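Local coordinates for pseudouridine synthase (Pyrococcus abyssi, PDB 2AUS), which probably catalyses the isomerisation of uridine to pseudouridine in RNA as the archaeal Cbf5 enzyme, here in complex with another protein, at residues Leu51-Gly56 against His60-Trp65; Asp123-Val128 against Leu161-Arg166; Lys245-Leu250 against Asp294-Leu299. One frame throughout, in Å; residues are numbered along the deposited sequence.

In the fold
The three contacts show how one enzyme chain is assembled from separate packing units, each built largely on aliphatic groups. Interaction 1 is local: only three residues part its segments, and the loop 82-85 that receives its buried lysine probably borders the active site, as in TruB relatives. Interaction 2 lies farthest out, about 32 Å from the chain centre, where a helix covers one end of an antiparallel sheet. Interaction 3 joins the connection 245-250 to a strand of the PUA domain. Centres of interactions 1 and 3 are about 24 Å apart, those of 2 and 3 about 40 Å. No two of the contacts touch; 1 and 3 come closest, about 9 Å between nearest atoms.

Interaction 1 (Leu51-Gly56 against His60-Trp65); sequences LDKPPG and HEVVAW
Leu51 and Val62 meet methyl to methyl, each reaching straight for the other, with Leu51 CD2 only 3.3 Å from Val62 CG1. That is shorter than usual van der Waals contact, so the exact spacing is doubtful. Leu51 swings its branch forward because CG lies anti to the backbone N (chi1 -168°). Two residues on, Lys53 runs its aliphatic stem obliquely across the other branch of the valine, Lys53 CG standing 4.1 Å from Val62 CG2. The chain then bends at its last torsion and turns the ammonium back to the carbonyl of the following residue, where Lys53 NZ donates to Pro54 O at 2.9 Å, tilted 34° out of the carbonyl plane. Further carbonyl oxygens of Pro57, Pro83 and Val85 also accept from NZ, a set that would satisfy a buried positive charge. A methionine in place of Lys53 would probably leave these carbonyls without their shared donor and free the loops they belong to. Pro54 finishes the contact with its ring, Pro54 CD lying 4.3 Å from Val62 CG2. Within the two segments Val62 carries the helix side of the contact, and Ile66 of the same helix, 59-69, also packs on Leu51. Leu217 of helix 217-228 packs on Leu51 and Pro54, and the backbone of strand 88-93 bonds to Leu51 through Leu89.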
loop_
_atom_site.group_PDB
_atom_site.type_symbol
_atom_site.label_atom_id
_atom_site.label_comp_id
_atom_site.label_asym_id
_atom_site.label_seq_id
_atom_site.Cartn_x
_atom_site.Cartn_y
_atom_site.Cartn_z
ATOM N N LEU A 51 1.404 0.779 -19.969
ATOM C CA LEU A 51 1.151 1.168 -18.593
ATOM C C LEU A 51 2.321 1.796 -17.848
ATOM O O LEU A 51 3.471 1.388 -18.015
ATOM C CB LEU A 51 0.672 -0.051 -17.811
ATOM C CG LEU A 51 0.093 0.290 -16.438
ATOM C CD1 LEU A 51 -1.404 0.614 -16.585
ATOM C CD2 LEU A 51 0.297 -0.873 -15.491
ATOM N N ASP A 52 2.013 2.794 -17.027
ATOM C CA ASP A 52 3.027 3.451 -16.200
ATOM C C ASP A 52 2.901 2.717 -14.879
ATOM O O ASP A 52 2.003 3.007 -14.085
ATOM C CB ASP A 52 2.704 4.935 -15.979
ATOM C CG ASP A 52 3.838 5.693 -15.275
ATOM O OD1 ASP A 52 4.697 5.050 -14.630
ATOM O OD2 ASP A 52 3.872 6.940 -15.363
ATOM N N LYS A 53 3.777 1.744 -14.661
ATOM C CA LYS A 53 3.737 0.961 -13.436
ATOM C C LYS A 53 4.006 1.832 -12.213
ATOM O O LYS A 53 4.924 2.650 -12.211
ATOM C CB LYS A 53 4.778 -0.160 -13.493
ATOM C CG LYS A 53 4.929 -0.933 -12.188
ATOM C CD LYS A 53 6.146 -1.839 -12.209
ATOM C CE LYS A 53 6.326 -2.550 -10.873
ATOM N NZ LYS A 53 6.416 -1.571 -9.742
ATOM N N PRO A 54 3.194 1.686 -11.162
ATOM C CA PRO A 54 3.441 2.502 -9.972
ATOM C C PRO A 54 4.461 1.773 -9.099
ATOM O O PRO A 54 4.535 0.542 -9.119
ATOM C CB PRO A 54 2.065 2.566 -9.312
ATOM C CG PRO A 54 1.533 1.188 -9.582
ATOM C CD PRO A 54 1.922 0.953 -11.046
ATOM N N PRO A 55 5.278 2.516 -8.337
ATOM C CA PRO A 55 6.260 1.844 -7.479
ATOM C C PRO A 55 5.519 1.135 -6.347
ATOM O O PRO A 55 4.457 1.589 -5.911
ATOM C CB PRO A 55 7.114 2.997 -6.969
ATOM C CG PRO A 55 6.113 4.105 -6.845
ATOM C CD PRO A 55 5.319 3.977 -8.140
ATOM N N GLY A 56 6.068 0.018 -5.878
ATOM C CA GLY A 56 5.430 -0.713 -4.796
ATOM C C GLY A 56 5.111 -2.146 -5.169
ATOM O O GLY A 56 5.828 -3.073 -4.781
ATOM N N HIS A 60 3.925 -8.652 -11.668
ATOM C CA HIS A 60 2.914 -9.703 -11.678
ATOM C C HIS A 60 1.637 -9.193 -11.028
ATOM O O HIS A 60 0.542 -9.387 -11.554
ATOM C CB HIS A 60 3.411 -10.925 -10.905
ATOM C CG HIS A 60 2.426 -12.053 -10.862
ATOM N ND1 HIS A 60 2.246 -12.924 -11.916
ATOM C CD2 HIS A 60 1.551 -12.435 -9.904
ATOM C CE1 HIS A 60 1.302 -13.794 -11.607
ATOM N NE2 HIS A 60 0.863 -13.520 -10.391
ATOM N N GLU A 61 1.782 -8.546 -9.875
ATOM C CA GLU A 61 0.629 -8.015 -9.160
ATOM C C GLU A 61 -0.085 -6.946 -9.978
ATOM O O GLU A 61 -1.313 -6.878 -9.976
ATOM C CB GLU A 61 1.061 -7.439 -7.810
ATOM C CG GLU A 61 1.753 -8.456 -6.918
ATOM C CD GLU A 61 2.103 -7.903 -5.551
ATOM O OE1 GLU A 61 2.815 -6.873 -5.478
ATOM O OE2 GLU A 61 1.658 -8.507 -4.548
ATOM N N VAL A 62 0.687 -6.111 -10.673
ATOM C CA VAL A 62 0.121 -5.054 -11.511
ATOM C C VAL A 62 -0.713 -5.674 -12.642
ATOM O O VAL A 62 -1.802 -5.198 -12.965
ATOM C CB VAL A 62 1.236 -4.178 -12.112
ATOM C CG1 VAL A 62 0.665 -3.233 -13.159
ATOM C CG2 VAL A 62 1.902 -3.391 -11.006
ATOM N N VAL A 63 -0.197 -6.743 -13.243
ATOM C CA VAL A 63 -0.921 -7.413 -14.312
ATOM C C VAL A 63 -2.213 -8.008 -13.737
ATOM O O VAL A 63 -3.271 -7.946 -14.370
ATOM C CB VAL A 63 -0.069 -8.527 -14.950
ATOM C CG1 VAL A 63 -0.889 -9.291 -15.971
ATOM C CG2 VAL A 63 1.148 -7.916 -15.624
ATOM N N ALA A 64 -2.125 -8.574 -12.534
ATOM C CA ALA A 64 -3.301 -9.152 -11.893
ATOM C C ALA A 64 -4.370 -8.066 -11.749
ATOM O O ALA A 64 -5.546 -8.314 -11.992
ATOM C CB ALA A 64 -2.933 -9.723 -10.515
ATOM N N TRP A 65 -3.956 -6.863 -11.353
ATOM C CA TRP A 65 -4.891 -5.746 -11.197
ATOM C C TRP A 65 -5.530 -5.389 -12.531
ATOM O O TRP A 65 -6.726 -5.109 -12.611
ATOM C CB TRP A 65 -4.181 -4.500 -10.654
ATOM C CG TRP A 65 -3.811 -4.571 -9.205
ATOM C CD1 TRP A 65 -4.364 -5.384 -8.254
ATOM C CD2 TRP A 65 -2.856 -3.744 -8.522
ATOM N NE1 TRP A 65 -3.816 -5.112 -7.024
ATOM C CE2 TRP A 65 -2.889 -4.111 -7.157
ATOM C CE3 TRP A 65 -1.979 -2.727 -8.929
ATOM C CZ2 TRP A 65 -2.077 -3.494 -6.195
ATOM C CZ3 TRP A 65 -1.171 -2.112 -7.972
ATOM C CH2 TRP A 65 -1.228 -2.500 -6.619
#

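Interaction 2 (Asp123-Val128 against Leu161-Arg166); sequences DKIRAV and LEIDGR
Helix-on-sheet packing at the end of a beta hairpin brings Ile125 and Arg126 of helix 122-131 against Ile163. Strands 152-164 and 167-174 form the hairpin, part of an antiparallel sheet in the TruB-type part of the chain, and Gly165 sits in its turn with a positive phi of 65°. Just before the contact, a classic beta bulge pairs Leu161 and Glu162 with the single residue Leu169. Ile163 points toward the helix and divides its work between two branches. Its CG2 methyl meets Ile125 CD1 at 4.1 Å, the two side chains running antiparallel alongside one another. Ile125 CD1 also comes to 4.3 Å from Gly165 O, and Ile125 touches Val168 and Leu116 as well, which extends the packing to strands 167-174 and 108-116. The longer branch of Ile163 is taken by Arg126, at the more exposed margin. This arginine is extended from CG to NE and then turns sharply about the CD-NE bond (chi4 69°), which curls the guanidinium over the isoleucine methyl. Ile163 CD1 therefore rests in the crook of the chain, 4.0 Å from Arg126 CG. The charge itself is met one helical turn back, by a salt bridge from Arg126 NH1 to Glu122 OE2. That same NH1 lies 3.3 Å from Ile163 CD1, the methyl covering one face of the guanidinium.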
loop_
_atom_site.group_PDB
_atom_site.type_symbol
_atom_site.label_atom_id
_atom_site.label_comp_id
_atom_site.label_asym_id
_atom_site.label_seq_id
_atom_site.Cartn_x
_atom_site.Cartn_y
_atom_site.Cartn_z
ATOM N N ASP A 123 33.173 17.371 -12.207
ATOM C CA ASP A 123 33.905 17.133 -13.449
ATOM C C ASP A 123 34.297 15.663 -13.588
ATOM O O ASP A 123 34.254 15.098 -14.683
ATOM C CB ASP A 123 35.164 18.008 -13.498
ATOM C CG ASP A 123 36.057 17.820 -12.280
ATOM O OD1 ASP A 123 35.610 18.145 -11.156
ATOM O OD2 ASP A 123 37.204 17.346 -12.446
ATOM N N LYS A 124 34.679 15.050 -12.473
ATOM C CA LYS A 124 35.076 13.649 -12.470
ATOM C C LYS A 124 33.869 12.748 -12.753
ATOM O O LYS A 124 33.949 11.823 -13.567
ATOM C CB LYS A 124 35.697 13.287 -11.123
ATOM C CG LYS A 124 36.312 11.900 -11.077
ATOM C CD LYS A 124 36.890 11.599 -9.706
ATOM C CE LYS A 124 37.395 10.166 -9.617
ATOM N NZ LYS A 124 37.814 9.820 -8.227
ATOM N N ILE A 125 32.750 13.025 -12.087
ATOM C CA ILE A 125 31.537 12.237 -12.288
ATOM C C ILE A 125 31.152 12.210 -13.764
ATOM O O ILE A 125 30.858 11.148 -14.315
ATOM C CB ILE A 125 30.338 12.805 -11.492
ATOM C CG1 ILE A 125 30.669 12.855 -9.998
ATOM C CG2 ILE A 125 29.107 11.928 -11.720
ATOM C CD1 ILE A 125 29.557 13.434 -9.139
ATOM N N ARG A 126 31.149 13.379 -14.397
ATOM C CA ARG A 126 30.788 13.476 -15.807
ATOM C C ARG A 126 31.730 12.720 -16.733
ATOM O O ARG A 126 31.292 12.137 -17.725
ATOM C CB ARG A 126 30.719 14.939 -16.248
ATOM C CG ARG A 126 29.425 15.638 -15.864
ATOM C CD ARG A 126 29.113 16.771 -16.831
ATOM N NE ARG A 126 27.725 17.213 -16.723
ATOM C CZ ARG A 126 27.225 17.849 -15.669
ATOM N NH1 ARG A 126 28.001 18.122 -14.630
ATOM N NH2 ARG A 126 25.944 18.205 -15.652
ATOM N N ALA A 127 33.020 12.726 -16.411
ATOM C CA ALA A 127 34.005 12.041 -17.238
ATOM C C ALA A 127 33.879 10.527 -17.121
ATOM O O ALA A 127 33.925 9.816 -18.124
ATOM C CB ALA A 127 35.413 12.479 -16.848
ATOM N N VAL A 128 33.719 10.041 -15.894
ATOM C CA VAL A 128 33.597 8.610 -15.646
ATOM C C VAL A 128 32.310 8.019 -16.207
ATOM O O VAL A 128 32.303 6.897 -16.718
ATOM C CB VAL A 128 33.658 8.303 -14.143
ATOM C CG1 VAL A 128 33.375 6.832 -13.896
ATOM C CG2 VAL A 128 35.027 8.676 -13.606
ATOM N N LEU A 161 21.425 14.375 -16.203
ATOM C CA LEU A 161 20.442 15.441 -16.141
ATOM C C LEU A 161 20.869 16.462 -15.099
ATOM O O LEU A 161 21.040 17.640 -15.407
ATOM C CB LEU A 161 19.064 14.874 -15.791
ATOM C CG LEU A 161 18.459 13.888 -16.804
ATOM C CD1 LEU A 161 17.112 13.402 -16.298
ATOM C CD2 LEU A 161 18.295 14.566 -18.162
ATOM N N GLU A 162 21.059 16.008 -13.865
ATOM C CA GLU A 162 21.470 16.908 -12.797
ATOM C C GLU A 162 22.435 16.259 -11.817
ATOM O O GLU A 162 22.398 15.051 -11.590
ATOM C CB GLU A 162 20.249 17.411 -12.020
ATOM C CG GLU A 162 19.193 18.102 -12.863
ATOM C CD GLU A 162 18.069 18.672 -12.021
ATOM O OE1 GLU A 162 17.879 18.187 -10.886
ATOM O OE2 GLU A 162 17.368 19.590 -12.502
ATOM N N ILE A 163 23.298 17.085 -11.237
ATOM C CA ILE A 163 24.255 16.622 -10.247
ATOM C C ILE A 163 24.192 17.553 -9.046
ATOM O O ILE A 163 24.461 18.747 -9.174
ATOM C CB ILE A 163 25.702 16.649 -10.777
ATOM C CG1 ILE A 163 25.864 15.663 -11.935
ATOM C CG2 ILE A 163 26.667 16.316 -9.641
ATOM C CD1 ILE A 163 27.247 15.658 -12.546
ATOM N N ASP A 164 23.823 17.016 -7.889
ATOM C CA ASP A 164 23.775 17.821 -6.677
ATOM C C ASP A 164 24.558 17.079 -5.596
ATOM O O ASP A 164 24.020 16.216 -4.897
ATOM C CB ASP A 164 22.334 18.050 -6.210
ATOM C CG ASP A 164 22.235 19.133 -5.126
ATOM O OD1 ASP A 164 23.227 19.340 -4.386
ATOM O OD2 ASP A 164 21.164 19.769 -5.002
ATOM N N GLY A 165 25.838 17.410 -5.475
ATOM C CA GLY A 165 26.672 16.768 -4.481
ATOM C C GLY A 165 26.851 15.283 -4.741
ATOM O O GLY A 165 27.519 14.882 -5.692
ATOM N N ARG A 166 26.242 14.461 -3.897
ATOM C CA ARG A 166 26.349 13.020 -4.036
ATOM C C ARG A 166 25.226 12.411 -4.857
ATOM O O ARG A 166 25.232 11.208 -5.125
ATOM C CB ARG A 166 26.376 12.369 -2.658
ATOM C CG ARG A 166 27.549 12.812 -1.820
ATOM C CD ARG A 166 27.771 11.883 -0.662
ATOM N NE ARG A 166 28.958 12.267 0.088
ATOM C CZ ARG A 166 29.410 11.602 1.144
ATOM N NH1 ARG A 166 28.767 10.518 1.569
ATOM N NH2 ARG A 166 30.497 12.025 1.778
#

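Interaction 3 (Lys245-Leu250 against Asp294-Leu299); sequences KAVEHL and DELVAL
With CG1 of Val247 anti to its carbonyl carbon (chi1 -56°), this one methyl is carried forward against the ends of Leu296 and Leu299. Leu299 answers with a first torsion of -76°; chi2 near 180° sends CD1 straight on, and the other branch, CD2, is the methyl that reaches Val247 and Leu250, although the CB sets off at an angle to the opposing segment. Val247 CG1 then lies 3.9 Å from Leu299 CD2 and 4.0 Å from Leu296 CD2, crossing both leucines at a slant. Leu296 uses its second methyl too, Leu296 CD1 standing 4.1 Å from Val247 CG1, so the end of the leucine presents both methyls to one valine branch. Residues 245-250 precede strand 252-255, and the contact joins this connection to strand 296-302 of the PUA-domain sheet. A classic beta bulge, in which Val297 and Ala298 pair with the single residue Ile289, interrupts the regular alternation of the strand, consistent with two leucines three positions apart both reaching Val247. Across the contact, a type I turn from Val247 to Leu250, closed by Leu250 N to Val247 O at 2.9 Å, brings the second apolar residue round. Leu250 CD1 meets Leu299 CD2 at 3.8 Å, the side chains crossing nearly at right angles. Ala288 of strand 286-291 touches both Val247 and Leu296, and Glu244 OE2 accepts a hydrogen bond from Leu296 N.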
loop_
_atom_site.group_PDB
_atom_site.type_symbol
_atom_site.label_atom_id
_atom_site.label_comp_id
_atom_site.label_asym_id
_atom_site.label_seq_id
_atom_site.Cartn_x
_atom_site.Cartn_y
_atom_site.Cartn_z
ATOM N N LYS A 245 1.553 -2.742 -32.222
ATOM C CA LYS A 245 2.479 -1.754 -31.679
ATOM C C LYS A 245 3.712 -2.451 -31.103
ATOM O O LYS A 245 4.828 -1.927 -31.189
ATOM C CB LYS A 245 1.781 -0.935 -30.585
ATOM C CG LYS A 245 2.669 0.079 -29.849
ATOM C CD LYS A 245 3.104 1.245 -30.735
ATOM C CE LYS A 245 3.873 2.308 -29.929
ATOM N NZ LYS A 245 3.071 2.784 -28.744
ATOM N N ALA A 246 3.513 -3.637 -30.527
ATOM C CA ALA A 246 4.615 -4.386 -29.916
ATOM C C ALA A 246 5.663 -4.933 -30.873
ATOM O O ALA A 246 6.761 -5.274 -30.444
ATOM C CB ALA A 246 4.066 -5.522 -29.063
ATOM N N VAL A 247 5.347 -5.032 -32.158
ATOM C CA VAL A 247 6.325 -5.555 -33.116
ATOM C C VAL A 247 6.849 -4.485 -34.072
ATOM O O VAL A 247 7.496 -4.796 -35.076
ATOM C CB VAL A 247 5.739 -6.720 -33.961
ATOM C CG1 VAL A 247 5.231 -7.823 -33.044
ATOM C CG2 VAL A 247 4.624 -6.213 -34.866
ATOM N N GLU A 248 6.575 -3.224 -33.754
ATOM C CA GLU A 248 7.030 -2.118 -34.586
ATOM C C GLU A 248 8.540 -2.085 -34.822
ATOM O O GLU A 248 8.992 -1.629 -35.863
ATOM C CB GLU A 248 6.577 -0.792 -33.980
ATOM C CG GLU A 248 5.286 -0.278 -34.594
ATOM C CD GLU A 248 4.680 0.873 -33.822
ATOM O OE1 GLU A 248 5.444 1.748 -33.358
ATOM O OE2 GLU A 248 3.434 0.899 -33.694
ATOM N N HIS A 249 9.322 -2.562 -33.861
ATOM C CA HIS A 249 10.769 -2.557 -34.028
ATOM C C HIS A 249 11.302 -3.868 -34.600
ATOM O O HIS A 249 12.510 -4.049 -34.711
ATOM C CB HIS A 249 11.457 -2.250 -32.690
ATOM C CG HIS A 249 11.311 -0.823 -32.252
ATOM N ND1 HIS A 249 11.760 -0.369 -31.030
ATOM C CD2 HIS A 249 10.790 0.255 -32.886
ATOM C CE1 HIS A 249 11.525 0.927 -30.931
ATOM N NE2 HIS A 249 10.938 1.331 -32.043
ATOM N N LEU A 250 10.411 -4.783 -34.970
ATOM C CA LEU A 250 10.854 -6.058 -35.523
ATOM C C LEU A 250 10.829 -6.097 -37.040
ATOM O O LEU A 250 10.051 -5.395 -37.678
ATOM C CB LEU A 250 9.977 -7.211 -35.032
ATOM C CG LEU A 250 9.907 -7.577 -33.555
ATOM C CD1 LEU A 250 9.074 -8.841 -33.423
ATOM C CD2 LEU A 250 11.299 -7.783 -32.994
ATOM N N ASP A 294 -1.387 -4.946 -42.558
ATOM C CA ASP A 294 -0.495 -4.691 -41.431
ATOM C C ASP A 294 -0.979 -5.248 -40.088
ATOM O O ASP A 294 -0.688 -4.688 -39.028
ATOM C CB ASP A 294 -0.194 -3.190 -41.327
ATOM C CG ASP A 294 0.537 -2.666 -42.565
ATOM O OD1 ASP A 294 1.419 -3.391 -43.088
ATOM O OD2 ASP A 294 0.238 -1.537 -43.015
ATOM N N GLU A 295 -1.711 -6.360 -40.133
ATOM C CA GLU A 295 -2.176 -7.005 -38.903
ATOM C C GLU A 295 -1.090 -8.019 -38.574
ATOM O O GLU A 295 -0.496 -8.594 -39.482
ATOM C CB GLU A 295 -3.470 -7.785 -39.123
ATOM C CG GLU A 295 -4.660 -6.971 -39.596
ATOM C CD GLU A 295 -5.659 -7.825 -40.355
ATOM O OE1 GLU A 295 -5.411 -8.110 -41.548
ATOM O OE2 GLU A 295 -6.677 -8.220 -39.750
ATOM N N LEU A 296 -0.833 -8.249 -37.295
ATOM C CA LEU A 296 0.175 -9.219 -36.909
ATOM C C LEU A 296 -0.417 -10.619 -37.025
ATOM O O LEU A 296 -1.431 -10.935 -36.400
ATOM C CB LEU A 296 0.623 -8.975 -35.472
ATOM C CG LEU A 296 1.537 -10.034 -34.849
ATOM C CD1 LEU A 296 2.867 -10.072 -35.591
ATOM C CD2 LEU A 296 1.758 -9.700 -33.366
ATOM N N VAL A 297 0.211 -11.466 -37.824
ATOM C CA VAL A 297 -0.286 -12.828 -37.971
ATOM C C VAL A 297 0.390 -13.751 -36.958
ATOM O O VAL A 297 -0.273 -14.503 -36.237
ATOM C CB VAL A 297 0.009 -13.393 -39.376
ATOM C CG1 VAL A 297 -0.531 -14.822 -39.474
ATOM C CG2 VAL A 297 -0.598 -12.478 -40.451
ATOM N N ALA A 298 1.718 -13.686 -36.918
ATOM C CA ALA A 298 2.485 -14.556 -36.042
ATOM C C ALA A 298 3.922 -14.099 -35.874
ATOM O O ALA A 298 4.432 -13.318 -36.668
ATOM C CB ALA A 298 2.470 -15.962 -36.615
ATOM N N LEU A 299 4.566 -14.593 -34.823
ATOM C CA LEU A 299 5.958 -14.290 -34.557
ATOM C C LEU A 299 6.694 -15.564 -34.925
ATOM O O LEU A 299 6.166 -16.665 -34.737
ATOM C CB LEU A 299 6.181 -13.963 -33.075
ATOM C CG LEU A 299 5.716 -12.583 -32.612
ATOM C CD1 LEU A 299 6.011 -12.395 -31.121
ATOM C CD2 LEU A 299 6.434 -11.509 -33.429
#